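Local coordinates for cysteine synthase (Helicobacter pylori, PDB 6AHI), which catalyses the formation of cystathionine or L-cysteine from O-acetyl-L-serine, as a homodimer that uses pyridoxal 5'-phosphate, at residues Thr68-Thr73 / Glu133-Ile138; Leu90-Val95 / Leu111-Ile116; Gly169-Ser174 / Gly285-Thr290. All blocks are in the same frame, centred on the assembly; numbering follows the deposited sequence.

Interaction 1: Thr68-Thr73 / Glu133-Ile138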
loop_
_atom_site.group_PDB
_atom_site.type_symbol
_atom_site.label_atom_id
_atom_site.label_comp_id
_atom_site.label_asym_id
_atom_site.label_seq_id
_atom_site.Cartn_x
_atom_site.Cartn_y
_atom_site.Cartn_z
ATOM N N THR A 68 18.284 19.991 -9.248
ATOM C CA THR A 68 18.433 18.669 -8.648
ATOM C C THR A 68 18.091 18.758 -7.157
ATOM O O THR A 68 18.689 19.585 -6.435
ATOM C CB THR A 68 19.852 18.108 -8.774
ATOM O OG1 THR A 68 20.180 17.934 -10.146
ATOM C CG2 THR A 68 20.000 16.769 -8.090
ATOM N N ILE A 69 17.173 17.896 -6.706
ATOM C CA ILE A 69 16.829 17.787 -5.284
ATOM C C ILE A 69 17.827 16.849 -4.607
ATOM O O ILE A 69 17.987 15.715 -5.072
ATOM C CB ILE A 69 15.410 17.227 -5.063
ATOM C CG1 ILE A 69 14.334 17.958 -5.870
ATOM C CG2 ILE A 69 15.102 17.217 -3.569
ATOM C CD1 ILE A 69 14.395 19.456 -5.728
ATOM N N ILE A 70 18.434 17.313 -3.503
ATOM C CA ILE A 70 19.309 16.510 -2.651
ATOM C C ILE A 70 18.742 16.498 -1.224
ATOM O O ILE A 70 18.460 17.545 -0.689
ATOM C CB ILE A 70 20.733 17.090 -2.656
ATOM C CG1 ILE A 70 21.222 17.428 -4.071
ATOM C CG2 ILE A 70 21.694 16.162 -1.926
ATOM C CD1 ILE A 70 22.615 17.972 -4.124
ATOM N N GLU A 71 18.637 15.322 -0.596
ATOM C CA GLU A 71 18.172 15.223 0.793
ATOM C C GLU A 71 18.819 14.027 1.490
ATOM O O GLU A 71 18.851 12.934 0.935
ATOM C CB GLU A 71 16.644 15.139 0.830
ATOM C CG GLU A 71 16.034 15.194 2.219
ATOM C CD GLU A 71 16.263 16.456 3.043
ATOM O OE1 GLU A 71 17.149 17.289 2.666
ATOM O OE2 GLU A 71 15.559 16.605 4.085
ATOM N N PRO A 72 19.348 14.179 2.734
ATOM C CA PRO A 72 19.652 13.027 3.586
ATOM C C PRO A 72 18.348 12.464 4.173
ATOM O O PRO A 72 17.486 13.230 4.583
ATOM C CB PRO A 72 20.552 13.634 4.673
ATOM C CG PRO A 72 19.994 15.033 4.823
ATOM C CD PRO A 72 19.661 15.455 3.401
ATOM N N THR A 73 18.188 11.141 4.179
ATOM C CA THR A 73 16.934 10.538 4.651
ATOM C C THR A 73 17.222 9.104 5.092
ATOM O O THR A 73 18.140 8.496 4.629
ATOM C CB THR A 73 15.805 10.642 3.604
ATOM O OG1 THR A 73 14.650 9.873 3.947
ATOM C CG2 THR A 73 16.223 10.174 2.233
ATOM N N GLU A 133 27.877 18.603 1.210
ATOM C CA GLU A 133 29.020 18.640 0.279
ATOM C C GLU A 133 28.520 18.618 -1.171
ATOM O O GLU A 133 29.004 19.355 -2.027
ATOM C CB GLU A 133 29.948 17.438 0.478
ATOM C CG GLU A 133 30.539 17.314 1.873
ATOM C CD GLU A 133 31.472 16.126 2.051
ATOM O OE1 GLU A 133 32.201 15.784 1.087
ATOM O OE2 GLU A 133 31.459 15.538 3.154
ATOM N N LEU A 134 27.549 17.744 -1.444
ATOM C CA LEU A 134 27.010 17.599 -2.789
ATOM C C LEU A 134 26.372 18.921 -3.246
ATOM O O LEU A 134 26.648 19.369 -4.358
ATOM C CB LEU A 134 26.033 16.425 -2.808
ATOM C CG LEU A 134 26.685 15.061 -2.586
ATOM C CD1 LEU A 134 25.647 14.015 -2.203
ATOM C CD2 LEU A 134 27.479 14.623 -3.806
ATOM N N ALA A 135 25.590 19.562 -2.369
ATOM C CA ALA A 135 24.786 20.755 -2.711
ATOM C C ALA A 135 25.677 21.918 -3.163
ATOM O O ALA A 135 25.342 22.636 -4.112
ATOM C CB ALA A 135 23.947 21.155 -1.526
ATOM N N GLU A 136 26.803 22.091 -2.457
ATOM C CA GLU A 136 27.774 23.125 -2.747
ATOM C C GLU A 136 28.379 22.868 -4.132
ATOM O O GLU A 136 28.757 23.806 -4.827
ATOM C CB GLU A 136 28.885 23.157 -1.685
ATOM C CG GLU A 136 29.868 24.300 -1.865
ATOM C CD GLU A 136 31.353 24.004 -1.630
ATOM O OE1 GLU A 136 31.691 23.556 -0.516
ATOM O OE2 GLU A 136 32.171 24.231 -2.565
ATOM N N SER A 137 28.500 21.586 -4.504
ATOM C CA SER A 137 29.282 21.161 -5.679
ATOM C C SER A 137 28.379 20.881 -6.889
ATOM O O SER A 137 28.885 20.510 -7.944
ATOM C CB SER A 137 30.119 19.956 -5.344
ATOM O OG SER A 137 29.313 18.914 -4.821
ATOM N N ILE A 138 27.054 21.034 -6.714
ATOM C CA ILE A 138 26.050 20.837 -7.779
ATOM C C ILE A 138 25.326 22.161 -8.032
ATOM O O ILE A 138 24.602 22.650 -7.163
ATOM C CB ILE A 138 25.077 19.700 -7.407
ATOM C CG1 ILE A 138 25.804 18.353 -7.381
ATOM C CG2 ILE A 138 23.865 19.673 -8.335
ATOM C CD1 ILE A 138 24.940 17.187 -6.987
#
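Ile70 reaches from its strand to helix 123-137, and one methyl, CD1, makes nearly all of the contact. A chi2 of -179° extends the CG1 branch, and its CD1 ends against the helix. There it sits 3.8 Å from CA of Ala135 and 4.0 Å from CB of Leu134, resting on the helix backbone as much as on side chains. Ile138, following Ser137, closes the group: its CD1 meets Ile70 CD1 at 3.8 Å, the two side chains crossing obliquely. A looser touch, 4.3 Å from Thr68 CB to Ile138 CG2, continues the apolar strip toward the start of the strand.

Hydrogen bonds play no part between the segments; the polar bonds nearby are made within 133-138 or to residues 141-146. The Ser137 amide bonds to Leu134 O at 2.9 Å. The Ser141 hydroxyl lies within hydrogen-bonding reach of the carbonyls of both Ala135 and Ile138 and can give its proton to one at a time; its strand also pairs with Thr68 and Ile70 through backbone bonds of Tyr142. Glu71 turns its carboxylate to the amides of Leu145 and Gln146.

Leu134 and Ile138 also lean on Val95 and Ile93 of the next strand. This is the helix-on-sheet layer of an alpha/beta domain: helix 123-137 packs over the four-stranded parallel sheet and crosses from strand 114-118 to strand 141-142.

Interaction 2: Leu90-Val95 / Leu111-Ile116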
loop_
_atom_site.group_PDB
_atom_site.type_symbol
_atom_site.label_atom_id
_atom_site.label_comp_id
_atom_site.label_asym_id
_atom_site.label_seq_id
_atom_site.Cartn_x
_atom_site.Cartn_y
_atom_site.Cartn_z
ATOM N N LEU A 90 11.999 16.053 -12.366
ATOM C CA LEU A 90 13.147 16.510 -11.575
ATOM C C LEU A 90 14.030 15.312 -11.199
ATOM O O LEU A 90 13.542 14.283 -10.752
ATOM C CB LEU A 90 12.659 17.199 -10.299
ATOM C CG LEU A 90 11.851 18.480 -10.478
ATOM C CD1 LEU A 90 11.442 19.050 -9.118
ATOM C CD2 LEU A 90 12.633 19.506 -11.279
ATOM N N LYS A 91 15.349 15.499 -11.280
ATOM C CA LYS A 91 16.327 14.541 -10.719
ATOM C C LYS A 91 16.433 14.726 -9.195
ATOM O O LYS A 91 16.315 15.840 -8.671
ATOM C CB LYS A 91 17.703 14.702 -11.382
ATOM C CG LYS A 91 17.790 14.234 -12.828
ATOM C CD LYS A 91 17.361 12.793 -13.027
ATOM C CE LYS A 91 17.555 12.334 -14.449
ATOM N NZ LYS A 91 16.931 11.018 -14.699
ATOM N N THR A 92 16.687 13.608 -8.506
ATOM C CA THR A 92 16.798 13.540 -7.050
ATOM C C THR A 92 18.043 12.729 -6.659
ATOM O O THR A 92 18.381 11.750 -7.311
ATOM C CB THR A 92 15.547 12.912 -6.422
ATOM O OG1 THR A 92 15.380 11.602 -6.972
ATOM C CG2 THR A 92 14.293 13.721 -6.666
ATOM N N ILE A 93 18.697 13.145 -5.565
ATOM C CA ILE A 93 19.806 12.407 -4.952
ATOM C C ILE A 93 19.488 12.249 -3.462
ATOM O O ILE A 93 19.210 13.233 -2.791
ATOM C CB ILE A 93 21.167 13.120 -5.177
ATOM C CG1 ILE A 93 21.457 13.388 -6.652
ATOM C CG2 ILE A 93 22.288 12.322 -4.547
ATOM C CD1 ILE A 93 22.458 14.494 -6.893
ATOM N N PHE A 94 19.490 11.010 -2.960
ATOM C CA PHE A 94 19.271 10.781 -1.539
ATOM C C PHE A 94 20.537 10.180 -0.916
ATOM O O PHE A 94 21.181 9.291 -1.480
ATOM C CB PHE A 94 18.005 9.958 -1.307
ATOM C CG PHE A 94 16.799 10.636 -1.895
ATOM C CD1 PHE A 94 16.412 11.891 -1.467
ATOM C CD2 PHE A 94 16.076 10.047 -2.911
ATOM C CE1 PHE A 94 15.313 12.533 -2.015
ATOM C CE2 PHE A 94 14.994 10.699 -3.480
ATOM C CZ PHE A 94 14.627 11.947 -3.046
ATOM N N VAL A 95 20.896 10.722 0.257
ATOM C CA VAL A 95 22.025 10.231 1.031
ATOM C C VAL A 95 21.467 9.465 2.231
ATOM O O VAL A 95 20.754 10.023 3.063
ATOM C CB VAL A 95 22.969 11.365 1.458
ATOM C CG1 VAL A 95 24.255 10.784 2.029
ATOM C CG2 VAL A 95 23.266 12.308 0.301
ATOM N N LEU A 111 12.037 4.601 -8.273
ATOM C CA LEU A 111 11.354 5.850 -8.666
ATOM C C LEU A 111 12.274 6.833 -9.405
ATOM O O LEU A 111 11.863 7.975 -9.676
ATOM C CB LEU A 111 10.765 6.518 -7.425
ATOM C CG LEU A 111 9.631 5.757 -6.753
ATOM C CD1 LEU A 111 9.367 6.285 -5.360
ATOM C CD2 LEU A 111 8.353 5.801 -7.601
ATOM N N GLY A 112 13.530 6.454 -9.640
ATOM C CA GLY A 112 14.457 7.239 -10.439
ATOM C C GLY A 112 15.490 8.032 -9.637
ATOM O O GLY A 112 16.206 8.837 -10.223
ATOM N N ALA A 113 15.564 7.830 -8.312
ATOM C CA ALA A 113 16.521 8.586 -7.479
ATOM C C ALA A 113 17.912 7.937 -7.531
ATOM O O ALA A 113 18.037 6.719 -7.649
ATOM C CB ALA A 113 16.018 8.658 -6.062
ATOM N N LEU A 114 18.949 8.778 -7.452
ATOM C CA LEU A 114 20.327 8.342 -7.157
ATOM C C LEU A 114 20.462 8.235 -5.627
ATOM O O LEU A 114 20.168 9.172 -4.932
ATOM C CB LEU A 114 21.305 9.350 -7.776
ATOM C CG LEU A 114 22.791 9.159 -7.439
ATOM C CD1 LEU A 114 23.301 7.838 -8.004
ATOM C CD2 LEU A 114 23.647 10.314 -7.966
ATOM N N VAL A 115 20.800 7.042 -5.118
ATOM C CA VAL A 115 20.973 6.798 -3.702
ATOM C C VAL A 115 22.479 6.662 -3.436
ATOM O O VAL A 115 23.141 5.845 -4.056
ATOM C CB VAL A 115 20.205 5.561 -3.215
ATOM C CG1 VAL A 115 20.550 5.210 -1.780
ATOM C CG2 VAL A 115 18.693 5.738 -3.339
ATOM N N ILE A 116 22.996 7.517 -2.550
ATOM C CA ILE A 116 24.418 7.506 -2.133
ATOM C C ILE A 116 24.438 7.088 -0.662
ATOM O O ILE A 116 23.692 7.641 0.151
ATOM C CB ILE A 116 25.072 8.876 -2.360
ATOM C CG1 ILE A 116 25.172 9.176 -3.856
ATOM C CG2 ILE A 116 26.443 8.955 -1.670
ATOM C CD1 ILE A 116 25.414 10.628 -4.187
#
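Ile93, Phe94 and Val95 pair in parallel register with Leu114, Val115 and Ile116, the two strand axes 4.7 Å apart at their closest and inclined by 20°. The bonds step from one strand to the other. Leu114 N bonds to Thr92 O at 3.0 Å. Phe94 N then reaches Leu114 O at 2.8 Å, and Ile116 N returns to Phe94 O at the same distance. Gly112, with positive phi, ends the preceding helix in a Schellman motif and leads the chain into the strand.

On one face Ile93 and Leu114 lie side by side, pointing the same way, with Ile93 CG1 4.0 Å from Leu114 CD2. The CG2 branch of Ile93 meets Ile116 CD1 at 3.6 Å. On the opposite face the methyl of Ala113 approaches the Phe94 ring obliquely, 3.4 Å from both CD2 and CE2. Thr92 OG1, set between its own N and carbonyl carbon (chi1 58°), presses against the same methyl at 3.1 Å, a tight fit.

Phe94 is roofed by Leu81 of helix 76-85 and Met108 of helix 102-110, the helix that joins these two strands in a beta-alpha-beta unit. Helix 123-137 lies over Val95 and Ile116 on the other face, and strand 68-72 bonds to the far edge of strand 91-97.

Interaction 3: Gly169-Ser174 / Gly285-Thr290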
loop_
_atom_site.group_PDB
_atom_site.type_symbol
_atom_site.label_atom_id
_atom_site.label_comp_id
_atom_site.label_asym_id
_atom_site.label_seq_id
_atom_site.Cartn_x
_atom_site.Cartn_y
_atom_site.Cartn_z
ATOM N N GLY A 169 -14.183 17.496 12.467
ATOM C CA GLY A 169 -14.658 18.688 13.170
ATOM C C GLY A 169 -13.719 19.112 14.305
ATOM O O GLY A 169 -12.518 18.714 14.359
ATOM N N THR A 170 -14.265 19.868 15.257
ATOM C CA THR A 170 -13.503 20.481 16.295
ATOM C C THR A 170 -13.687 19.758 17.635
ATOM O O THR A 170 -13.104 20.177 18.595
ATOM C CB THR A 170 -13.844 21.970 16.425
ATOM O OG1 THR A 170 -15.207 22.108 16.812
ATOM C CG2 THR A 170 -13.575 22.754 15.154
ATOM N N ASN A 171 -14.448 18.659 17.693
ATOM C CA ASN A 171 -14.639 17.886 18.948
ATOM C C ASN A 171 -13.470 16.901 19.114
ATOM O O ASN A 171 -13.617 15.652 18.992
ATOM C CB ASN A 171 -15.999 17.182 19.021
ATOM C CG ASN A 171 -16.338 16.696 20.419
ATOM O OD1 ASN A 171 -16.000 17.325 21.415
ATOM N ND2 ASN A 171 -16.991 15.552 20.508
ATOM N N LEU A 172 -12.289 17.476 19.342
ATOM C CA LEU A 172 -11.097 16.701 19.635
ATOM C C LEU A 172 -10.513 17.174 20.965
ATOM O O LEU A 172 -10.315 18.369 21.190
ATOM C CB LEU A 172 -10.083 16.858 18.510
ATOM C CG LEU A 172 -10.532 16.380 17.138
ATOM C CD1 LEU A 172 -9.462 16.748 16.124
ATOM C CD2 LEU A 172 -10.809 14.865 17.119
ATOM N N THR A 173 -10.189 16.209 21.810
ATOM C CA THR A 173 -9.727 16.436 23.146
ATOM C C THR A 173 -8.188 16.485 23.157
ATOM O O THR A 173 -7.582 17.273 23.897
ATOM C CB THR A 173 -10.205 15.321 24.084
ATOM O OG1 THR A 173 -11.597 15.067 23.854
ATOM C CG2 THR A 173 -9.949 15.652 25.534
ATOM N N SER A 174 -7.573 15.633 22.338
ATOM C CA SER A 174 -6.150 15.445 22.353
ATOM C C SER A 174 -5.651 15.041 20.953
ATOM O O SER A 174 -6.336 14.360 20.176
ATOM C CB SER A 174 -5.795 14.405 23.403
ATOM O OG SER A 174 -4.367 14.254 23.466
ATOM N N GLY A 285 -16.151 10.158 26.957
ATOM C CA GLY A 285 -16.564 11.042 25.896
ATOM C C GLY A 285 -15.396 11.774 25.234
ATOM O O GLY A 285 -15.610 12.552 24.353
ATOM N N SER A 286 -14.158 11.508 25.632
ATOM C CA SER A 286 -13.023 12.199 25.032
ATOM C C SER A 286 -12.675 11.617 23.647
ATOM O O SER A 286 -12.856 10.440 23.399
ATOM C CB SER A 286 -11.859 12.159 25.959
ATOM O OG SER A 286 -12.131 12.919 27.132
ATOM N N GLN A 287 -12.177 12.471 22.738
ATOM C CA GLN A 287 -11.880 12.085 21.359
ATOM C C GLN A 287 -10.388 12.345 21.110
ATOM O O GLN A 287 -9.935 13.460 21.242
ATOM C CB GLN A 287 -12.764 12.836 20.365
ATOM C CG GLN A 287 -14.242 12.899 20.757
ATOM C CD GLN A 287 -14.939 11.582 20.532
ATOM O OE1 GLN A 287 -14.884 10.999 19.458
ATOM N NE2 GLN A 287 -15.589 11.088 21.577
ATOM N N VAL A 288 -9.631 11.272 20.838
ATOM C CA VAL A 288 -8.164 11.365 20.716
ATOM C C VAL A 288 -7.770 11.129 19.261
ATOM O O VAL A 288 -8.148 10.105 18.689
ATOM C CB VAL A 288 -7.465 10.370 21.657
ATOM C CG1 VAL A 288 -5.960 10.360 21.468
ATOM C CG2 VAL A 288 -7.818 10.655 23.106
ATOM N N LEU A 289 -7.044 12.079 18.661
ATOM C CA LEU A 289 -6.577 11.927 17.291
ATOM C C LEU A 289 -5.123 11.455 17.300
ATOM O O LEU A 289 -4.301 12.030 18.054
ATOM C CB LEU A 289 -6.671 13.273 16.589
ATOM C CG LEU A 289 -5.965 13.408 15.245
ATOM C CD1 LEU A 289 -6.585 12.525 14.170
ATOM C CD2 LEU A 289 -5.981 14.862 14.823
ATOM N N THR A 290 -4.805 10.477 16.448
ATOM C CA THR A 290 -3.399 10.093 16.191
ATOM C C THR A 290 -3.183 9.930 14.671
ATOM O O THR A 290 -4.087 10.016 13.884
ATOM C CB THR A 290 -3.003 8.890 17.058
ATOM O OG1 THR A 290 -1.585 8.675 17.012
ATOM C CG2 THR A 290 -3.693 7.623 16.618
#
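Thr173 turns its OG1 anti to its own carbonyl carbon and beside its N (chi1 -46°), and both hydroxyl and amide face the backbone of Gln287. The hydroxyl oxygen accepts the Gln287 amide at 2.9 Å, while Thr173 N donates to Gln287 O at 2.8 Å, in the carbonyl plane. Gln287 is thus gripped at both backbone polar atoms by one residue. Its carbonyl also draws a weak bond from Ser174 N at 3.4 Å. One residue on, Ser174 O takes the amide of Leu289 at 2.8 Å and a longer CH contact from Val288 CA.

With this bond the chain enters strand 174-178, parallel to strand 287-292 in the mixed sheet of the other half of the subunit, where strand 287-292 lies between strands 31-36 and 174-178. The two faces differ. Leu172 CD1 meets Leu289 CD2 at 4.2 Å on the side of helix 183-195, where Leu289 also touches Leu192. Ser174 and Val288 face helix 266-281, and Ser174 OG bonds to Glu278.

Before the strand, Asn171 is the centre of an inverse gamma turn, and its carbonyl O lies 3.2 Å from Gln287 CB. The two side chains cross with their amide planes 15° apart, and Asn171 ND2 lies against Gln287 CG. The Gln287 chain is bent at chi2 (-75°); its NE2 bonds to Gly285 O at 3.1 Å from above the carbonyl plane, and OE1 bonds to Tyr33 OH.

Interactions 1 and 2 share one sheet: strands 68-72 and 91-97 are neighbours, joined by bonds such as Ile69 O to Ile93 N at 2.7 Å, and interaction 2 is nested within the chain loop that interaction 1 closes. The first is a surface contact between helix and strand, purely apolar; the second is partly buried, combining regular strand pairing with packing on both faces. Interaction 3, about 40 Å from interaction 1 between centres and on the opposite side of the chain's centre, is buried in the other sheet. It too is parallel pairing, but just beginning, and here a threonine hydroxyl adds to the backbone bonds, unlike the purely main-chain bonding of interaction 2.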